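Local coordinates for protein topoisomerase IV subunit A (Escherichia coli, PDB 1ZVT) that binds DNA through its C-terminal domain, which probably guides substrate choice as topoisomerase IV decatenates DNA and removes supercoils, at residues Ser200-Ile211 and Arg233-Asp244. Sequence-based numbering, arbitrary orientation.
Sequences STLTIHVGKRKI and RGLQRIDRVEID
His205 and Glu242 meet through NE2, which donates to OE1 at 2.9 Å; NE2 meets OE1 nearly in line with its C-O bond, while OE1 itself sits 22° out of the imidazole plane, and the N-H...O angle is a bent 145°. One ring face carries Arg240 CD, a CH-pi contact 4.1 Å from the centroid, and Lys210 CG lies over the opposite face, toward its rim. With CG turned anti to its carbonyl carbon (chi1 -50°), the ring reaches along the sheet toward Glu242. Replacing the ring by an alanine is likely to leave the Glu242 carboxylate without this N-H partner and the Arg240 methylenes without the face they lie against. On the same face of the sheet, a water joins Thr203 OG1, Glu242 O and Asp244 OD2.

The other face is apolar. Leu202 and Ile243 run side by side, CG to CG1 at 3.9 Å, while Ile204 CG2 touches Leu235 CD1 at 3.5 Å, the two side chains nearly perpendicular. Leu148 and Ile150 of strand 146-151, with Tyr194 and Leu196 of strand 190-196, pack against this layer.

Between the two faces, antiparallel strands 201-206 and 240-244 exchange paired backbone bonds at Thr201-Asp244 and Thr203-Glu242. At His205 a classic beta bulge interrupts the regular pairing: His205 N still donates to Arg240 O, and its carbonyl accepts Asp239 N at 3.0 Å and, weakly, Arg240 N. Asp239 OD2 takes Gly207 N at 2.9 Å on its syn side, tying the bulge to the type II' turn Val206-Arg209. Strand 240-244 thus completes a three-stranded antiparallel sheet, order 209-213, 201-206, 240-244, at the C-terminal end of the ParC beta-pinwheel.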
loop_
_atom_site.group_PDB
_atom_site.type_symbol
_atom_site.label_atom_id
_atom_site.label_comp_id
_atom_site.label_asym_id
_atom_site.label_seq_id
_atom_site.Cartn_x
_atom_site.Cartn_y
_atom_site.Cartn_z
ATOM N N SER A 200 -2.049 -19.090 -6.138
ATOM C CA SER A 200 -2.610 -18.012 -6.952
ATOM C C SER A 200 -2.236 -18.072 -8.434
ATOM O O SER A 200 -1.171 -18.604 -8.816
ATOM C CB SER A 200 -2.182 -16.652 -6.387
ATOM O OG SER A 200 -2.563 -16.531 -5.034
ATOM N N THR A 201 -3.109 -17.490 -9.260
ATOM C CA THR A 201 -2.864 -17.285 -10.686
ATOM C C THR A 201 -2.947 -15.788 -10.927
ATOM O O THR A 201 -3.797 -15.133 -10.341
ATOM C CB THR A 201 -3.923 -18.006 -11.554
ATOM O OG1 THR A 201 -3.812 -19.421 -11.353
ATOM C CG2 THR A 201 -3.771 -17.681 -13.028
ATOM N N LEU A 202 -2.015 -15.269 -11.731
ATOM C CA LEU A 202 -1.987 -13.868 -12.164
ATOM C C LEU A 202 -2.167 -13.807 -13.669
ATOM O O LEU A 202 -1.477 -14.512 -14.425
ATOM C CB LEU A 202 -0.649 -13.205 -11.808
ATOM C CG LEU A 202 -0.589 -12.579 -10.411
ATOM C CD1 LEU A 202 -0.232 -13.599 -9.366
ATOM C CD2 LEU A 202 0.434 -11.484 -10.432
ATOM N N THR A 203 -3.071 -12.945 -14.111
ATOM C CA THR A 203 -3.219 -12.683 -15.526
ATOM C C THR A 203 -2.843 -11.224 -15.704
ATOM O O THR A 203 -3.410 -10.371 -15.050
ATOM C CB THR A 203 -4.657 -12.927 -15.992
ATOM O OG1 THR A 203 -5.002 -14.306 -15.751
ATOM C CG2 THR A 203 -4.811 -12.629 -17.458
ATOM N N ILE A 204 -1.873 -10.965 -16.571
ATOM C CA ILE A 204 -1.301 -9.624 -16.707
ATOM C C ILE A 204 -1.485 -9.177 -18.142
ATOM O O ILE A 204 -1.153 -9.928 -19.070
ATOM C CB ILE A 204 0.216 -9.636 -16.321
ATOM C CG1 ILE A 204 0.417 -10.154 -14.890
ATOM C CG2 ILE A 204 0.857 -8.258 -16.499
ATOM C CD1 ILE A 204 1.876 -10.301 -14.464
ATOM N N HIS A 205 -2.004 -7.958 -18.343
ATOM C CA HIS A 205 -2.183 -7.432 -19.681
ATOM C C HIS A 205 -1.348 -6.191 -19.892
ATOM O O HIS A 205 -1.171 -5.400 -18.976
ATOM C CB HIS A 205 -3.628 -7.047 -19.937
ATOM C CG HIS A 205 -4.612 -8.114 -19.581
ATOM N ND1 HIS A 205 -5.474 -8.653 -20.506
ATOM C CD2 HIS A 205 -4.884 -8.726 -18.408
ATOM C CE1 HIS A 205 -6.239 -9.550 -19.920
ATOM N NE2 HIS A 205 -5.914 -9.604 -18.643
ATOM N N VAL A 206 -0.800 -6.067 -21.093
ATOM C CA VAL A 206 -0.178 -4.847 -21.553
ATOM C C VAL A 206 -0.834 -4.602 -22.904
ATOM O O VAL A 206 -0.494 -5.283 -23.882
ATOM C CB VAL A 206 1.350 -5.031 -21.799
ATOM C CG1 VAL A 206 1.958 -3.782 -22.382
ATOM C CG2 VAL A 206 2.102 -5.471 -20.513
ATOM N N GLY A 207 -1.747 -3.639 -22.963
ATOM C CA GLY A 207 -2.573 -3.449 -24.170
ATOM C C GLY A 207 -3.261 -4.760 -24.532
ATOM O O GLY A 207 -3.865 -5.416 -23.672
ATOM N N LYS A 208 -3.124 -5.160 -25.791
ATOM C CA LYS A 208 -3.770 -6.373 -26.301
ATOM C C LYS A 208 -2.879 -7.624 -26.198
ATOM O O LYS A 208 -3.138 -8.628 -26.875
ATOM C CB LYS A 208 -4.244 -6.175 -27.756
ATOM C CG LYS A 208 -5.185 -4.976 -28.002
ATOM C CD LYS A 208 -6.200 -4.768 -26.890
ATOM C CE LYS A 208 -7.204 -3.678 -27.250
ATOM N NZ LYS A 208 -7.778 -3.033 -26.016
ATOM N N ARG A 209 -1.840 -7.557 -25.362
ATOM C CA ARG A 209 -0.969 -8.703 -25.061
ATOM C C ARG A 209 -1.365 -9.185 -23.680
ATOM O O ARG A 209 -1.643 -8.364 -22.813
ATOM C CB ARG A 209 0.492 -8.250 -25.040
ATOM C CG ARG A 209 1.497 -9.335 -24.691
ATOM C CD ARG A 209 2.845 -8.755 -24.259
ATOM N NE ARG A 209 3.040 -8.858 -22.811
ATOM C CZ ARG A 209 3.773 -9.797 -22.216
ATOM N NH1 ARG A 209 4.414 -10.712 -22.933
ATOM N NH2 ARG A 209 3.879 -9.814 -20.896
ATOM N N LYS A 210 -1.385 -10.507 -23.481
ATOM C CA LYS A 210 -1.870 -11.125 -22.255
ATOM C C LYS A 210 -0.905 -12.231 -21.847
ATOM O O LYS A 210 -0.466 -12.998 -22.701
ATOM C CB LYS A 210 -3.250 -11.755 -22.543
ATOM C CG LYS A 210 -4.019 -12.186 -21.323
ATOM C CD LYS A 210 -4.738 -13.499 -21.555
ATOM C CE LYS A 210 -6.065 -13.351 -22.305
ATOM N NZ LYS A 210 -7.244 -13.492 -21.379
ATOM N N ILE A 211 -0.538 -12.310 -20.566
ATOM C CA ILE A 211 0.122 -13.525 -20.080
ATOM C C ILE A 211 -0.579 -14.041 -18.847
ATOM O O ILE A 211 -1.025 -13.266 -18.006
ATOM C CB ILE A 211 1.659 -13.407 -19.805
ATOM C CG1 ILE A 211 1.974 -12.313 -18.782
ATOM C CG2 ILE A 211 2.442 -13.181 -21.100
ATOM C CD1 ILE A 211 3.271 -12.578 -17.981
ATOM N N ARG A 233 10.046 -10.607 -21.493
ATOM C CA ARG A 233 10.013 -9.671 -22.619
ATOM C C ARG A 233 8.636 -9.051 -22.775
ATOM O O ARG A 233 7.631 -9.753 -22.783
ATOM C CB ARG A 233 10.394 -10.325 -23.954
ATOM C CG ARG A 233 11.000 -9.298 -24.926
ATOM C CD ARG A 233 10.687 -9.551 -26.398
ATOM N NE ARG A 233 11.305 -10.774 -26.895
ATOM C CZ ARG A 233 11.191 -11.230 -28.145
ATOM N NH1 ARG A 233 10.485 -10.564 -29.057
ATOM N NH2 ARG A 233 11.795 -12.359 -28.483
ATOM N N GLY A 234 8.604 -7.730 -22.910
ATOM C CA GLY A 234 7.362 -7.017 -23.139
ATOM C C GLY A 234 6.534 -6.752 -21.899
ATOM O O GLY A 234 5.471 -6.141 -21.994
ATOM N N LEU A 235 7.009 -7.174 -20.727
ATOM C CA LEU A 235 6.246 -6.929 -19.485
ATOM C C LEU A 235 6.562 -5.553 -18.873
ATOM O O LEU A 235 7.112 -5.456 -17.773
ATOM C CB LEU A 235 6.466 -8.060 -18.462
ATOM C CG LEU A 235 5.441 -8.188 -17.328
ATOM C CD1 LEU A 235 4.108 -8.685 -17.842
ATOM C CD2 LEU A 235 5.989 -9.133 -16.266
ATOM N N GLN A 236 6.230 -4.502 -19.613
ATOM C CA GLN A 236 6.429 -3.125 -19.202
ATOM C C GLN A 236 5.131 -2.374 -19.460
ATOM O O GLN A 236 4.419 -2.708 -20.413
ATOM C CB GLN A 236 7.534 -2.483 -20.034
ATOM C CG GLN A 236 8.898 -3.055 -19.776
ATOM C CD GLN A 236 9.963 -2.220 -20.424
ATOM O OE1 GLN A 236 10.481 -1.274 -19.826
ATOM N NE2 GLN A 236 10.282 -2.540 -21.654
ATOM N N ARG A 237 4.838 -1.375 -18.617
ATOM C CA ARG A 237 3.610 -0.569 -18.688
ATOM C C ARG A 237 2.395 -1.478 -18.578
ATOM O O ARG A 237 1.479 -1.436 -19.386
ATOM C CB ARG A 237 3.568 0.333 -19.935
ATOM C CG ARG A 237 4.796 1.268 -20.035
ATOM C CD ARG A 237 4.594 2.339 -21.100
ATOM N NE ARG A 237 4.285 1.780 -22.417
ATOM C CZ ARG A 237 4.459 2.429 -23.568
ATOM N NH1 ARG A 237 4.969 3.658 -23.583
ATOM N NH2 ARG A 237 4.141 1.840 -24.714
ATOM N N ILE A 238 2.442 -2.356 -17.584
ATOM C CA ILE A 238 1.280 -3.211 -17.293
ATOM C C ILE A 238 0.042 -2.343 -17.071
ATOM O O ILE A 238 0.100 -1.354 -16.320
ATOM C CB ILE A 238 1.534 -4.003 -16.015
ATOM C CG1 ILE A 238 2.652 -5.010 -16.239
ATOM C CG2 ILE A 238 0.274 -4.753 -15.576
ATOM C CD1 ILE A 238 3.149 -5.642 -14.907
ATOM N N ASP A 239 -1.081 -2.700 -17.706
ATOM C CA ASP A 239 -2.303 -1.939 -17.481
ATOM C C ASP A 239 -3.472 -2.734 -16.905
ATOM O O ASP A 239 -4.464 -2.139 -16.507
ATOM C CB ASP A 239 -2.706 -1.144 -18.719
ATOM C CG ASP A 239 -2.888 -2.014 -19.934
ATOM O OD1 ASP A 239 -3.477 -3.109 -19.820
ATOM O OD2 ASP A 239 -2.399 -1.606 -21.010
ATOM N N ARG A 240 -3.354 -4.053 -16.798
ATOM C CA ARG A 240 -4.400 -4.800 -16.092
ATOM C C ARG A 240 -3.777 -5.998 -15.418
ATOM O O ARG A 240 -2.961 -6.674 -16.040
ATOM C CB ARG A 240 -5.508 -5.248 -17.082
ATOM C CG ARG A 240 -6.755 -5.852 -16.403
ATOM C CD ARG A 240 -7.849 -6.222 -17.452
ATOM N NE ARG A 240 -8.311 -5.073 -18.260
ATOM C CZ ARG A 240 -9.360 -5.122 -19.092
ATOM N NH1 ARG A 240 -10.051 -6.254 -19.234
ATOM N NH2 ARG A 240 -9.711 -4.053 -19.800
ATOM N N VAL A 241 -4.141 -6.248 -14.155
ATOM C CA VAL A 241 -3.700 -7.445 -13.460
ATOM C C VAL A 241 -4.920 -8.047 -12.779
ATOM O O VAL A 241 -5.672 -7.339 -12.119
ATOM C CB VAL A 241 -2.646 -7.150 -12.376
ATOM C CG1 VAL A 241 -2.249 -8.441 -11.675
ATOM C CG2 VAL A 241 -1.396 -6.483 -12.966
ATOM N N GLU A 242 -5.110 -9.351 -12.941
ATOM C CA GLU A 242 -6.196 -10.046 -12.232
ATOM C C GLU A 242 -5.559 -11.156 -11.435
ATOM O O GLU A 242 -4.874 -11.990 -12.010
ATOM C CB GLU A 242 -7.198 -10.609 -13.240
ATOM C CG GLU A 242 -7.895 -9.509 -14.025
ATOM C CD GLU A 242 -8.323 -9.973 -15.394
ATOM O OE1 GLU A 242 -7.446 -10.233 -16.257
ATOM O OE2 GLU A 242 -9.545 -10.092 -15.593
ATOM N N ILE A 243 -5.769 -11.151 -10.120
ATOM C CA ILE A 243 -5.182 -12.154 -9.238
ATOM C C ILE A 243 -6.308 -13.031 -8.713
ATOM O O ILE A 243 -7.229 -12.541 -8.080
ATOM C CB ILE A 243 -4.451 -11.483 -8.052
ATOM C CG1 ILE A 243 -3.379 -10.526 -8.587
ATOM C CG2 ILE A 243 -3.836 -12.519 -7.137
ATOM C CD1 ILE A 243 -2.770 -9.631 -7.535
ATOM N N ASP A 244 -6.223 -14.326 -8.997
ATOM C CA ASP A 244 -7.196 -15.296 -8.484
ATOM C C ASP A 244 -6.479 -16.095 -7.404
ATOM O O ASP A 244 -5.481 -16.740 -7.696
ATOM C CB ASP A 244 -7.698 -16.169 -9.643
ATOM C CG ASP A 244 -8.564 -15.381 -10.613
ATOM O OD1 ASP A 244 -9.588 -14.831 -10.148
ATOM O OD2 ASP A 244 -8.227 -15.272 -11.830
HETATM O O HOH W 1 -5.803 -14.601 -13.013
HETATM O O HOH W 2 -5.039 -4.114 -21.506
#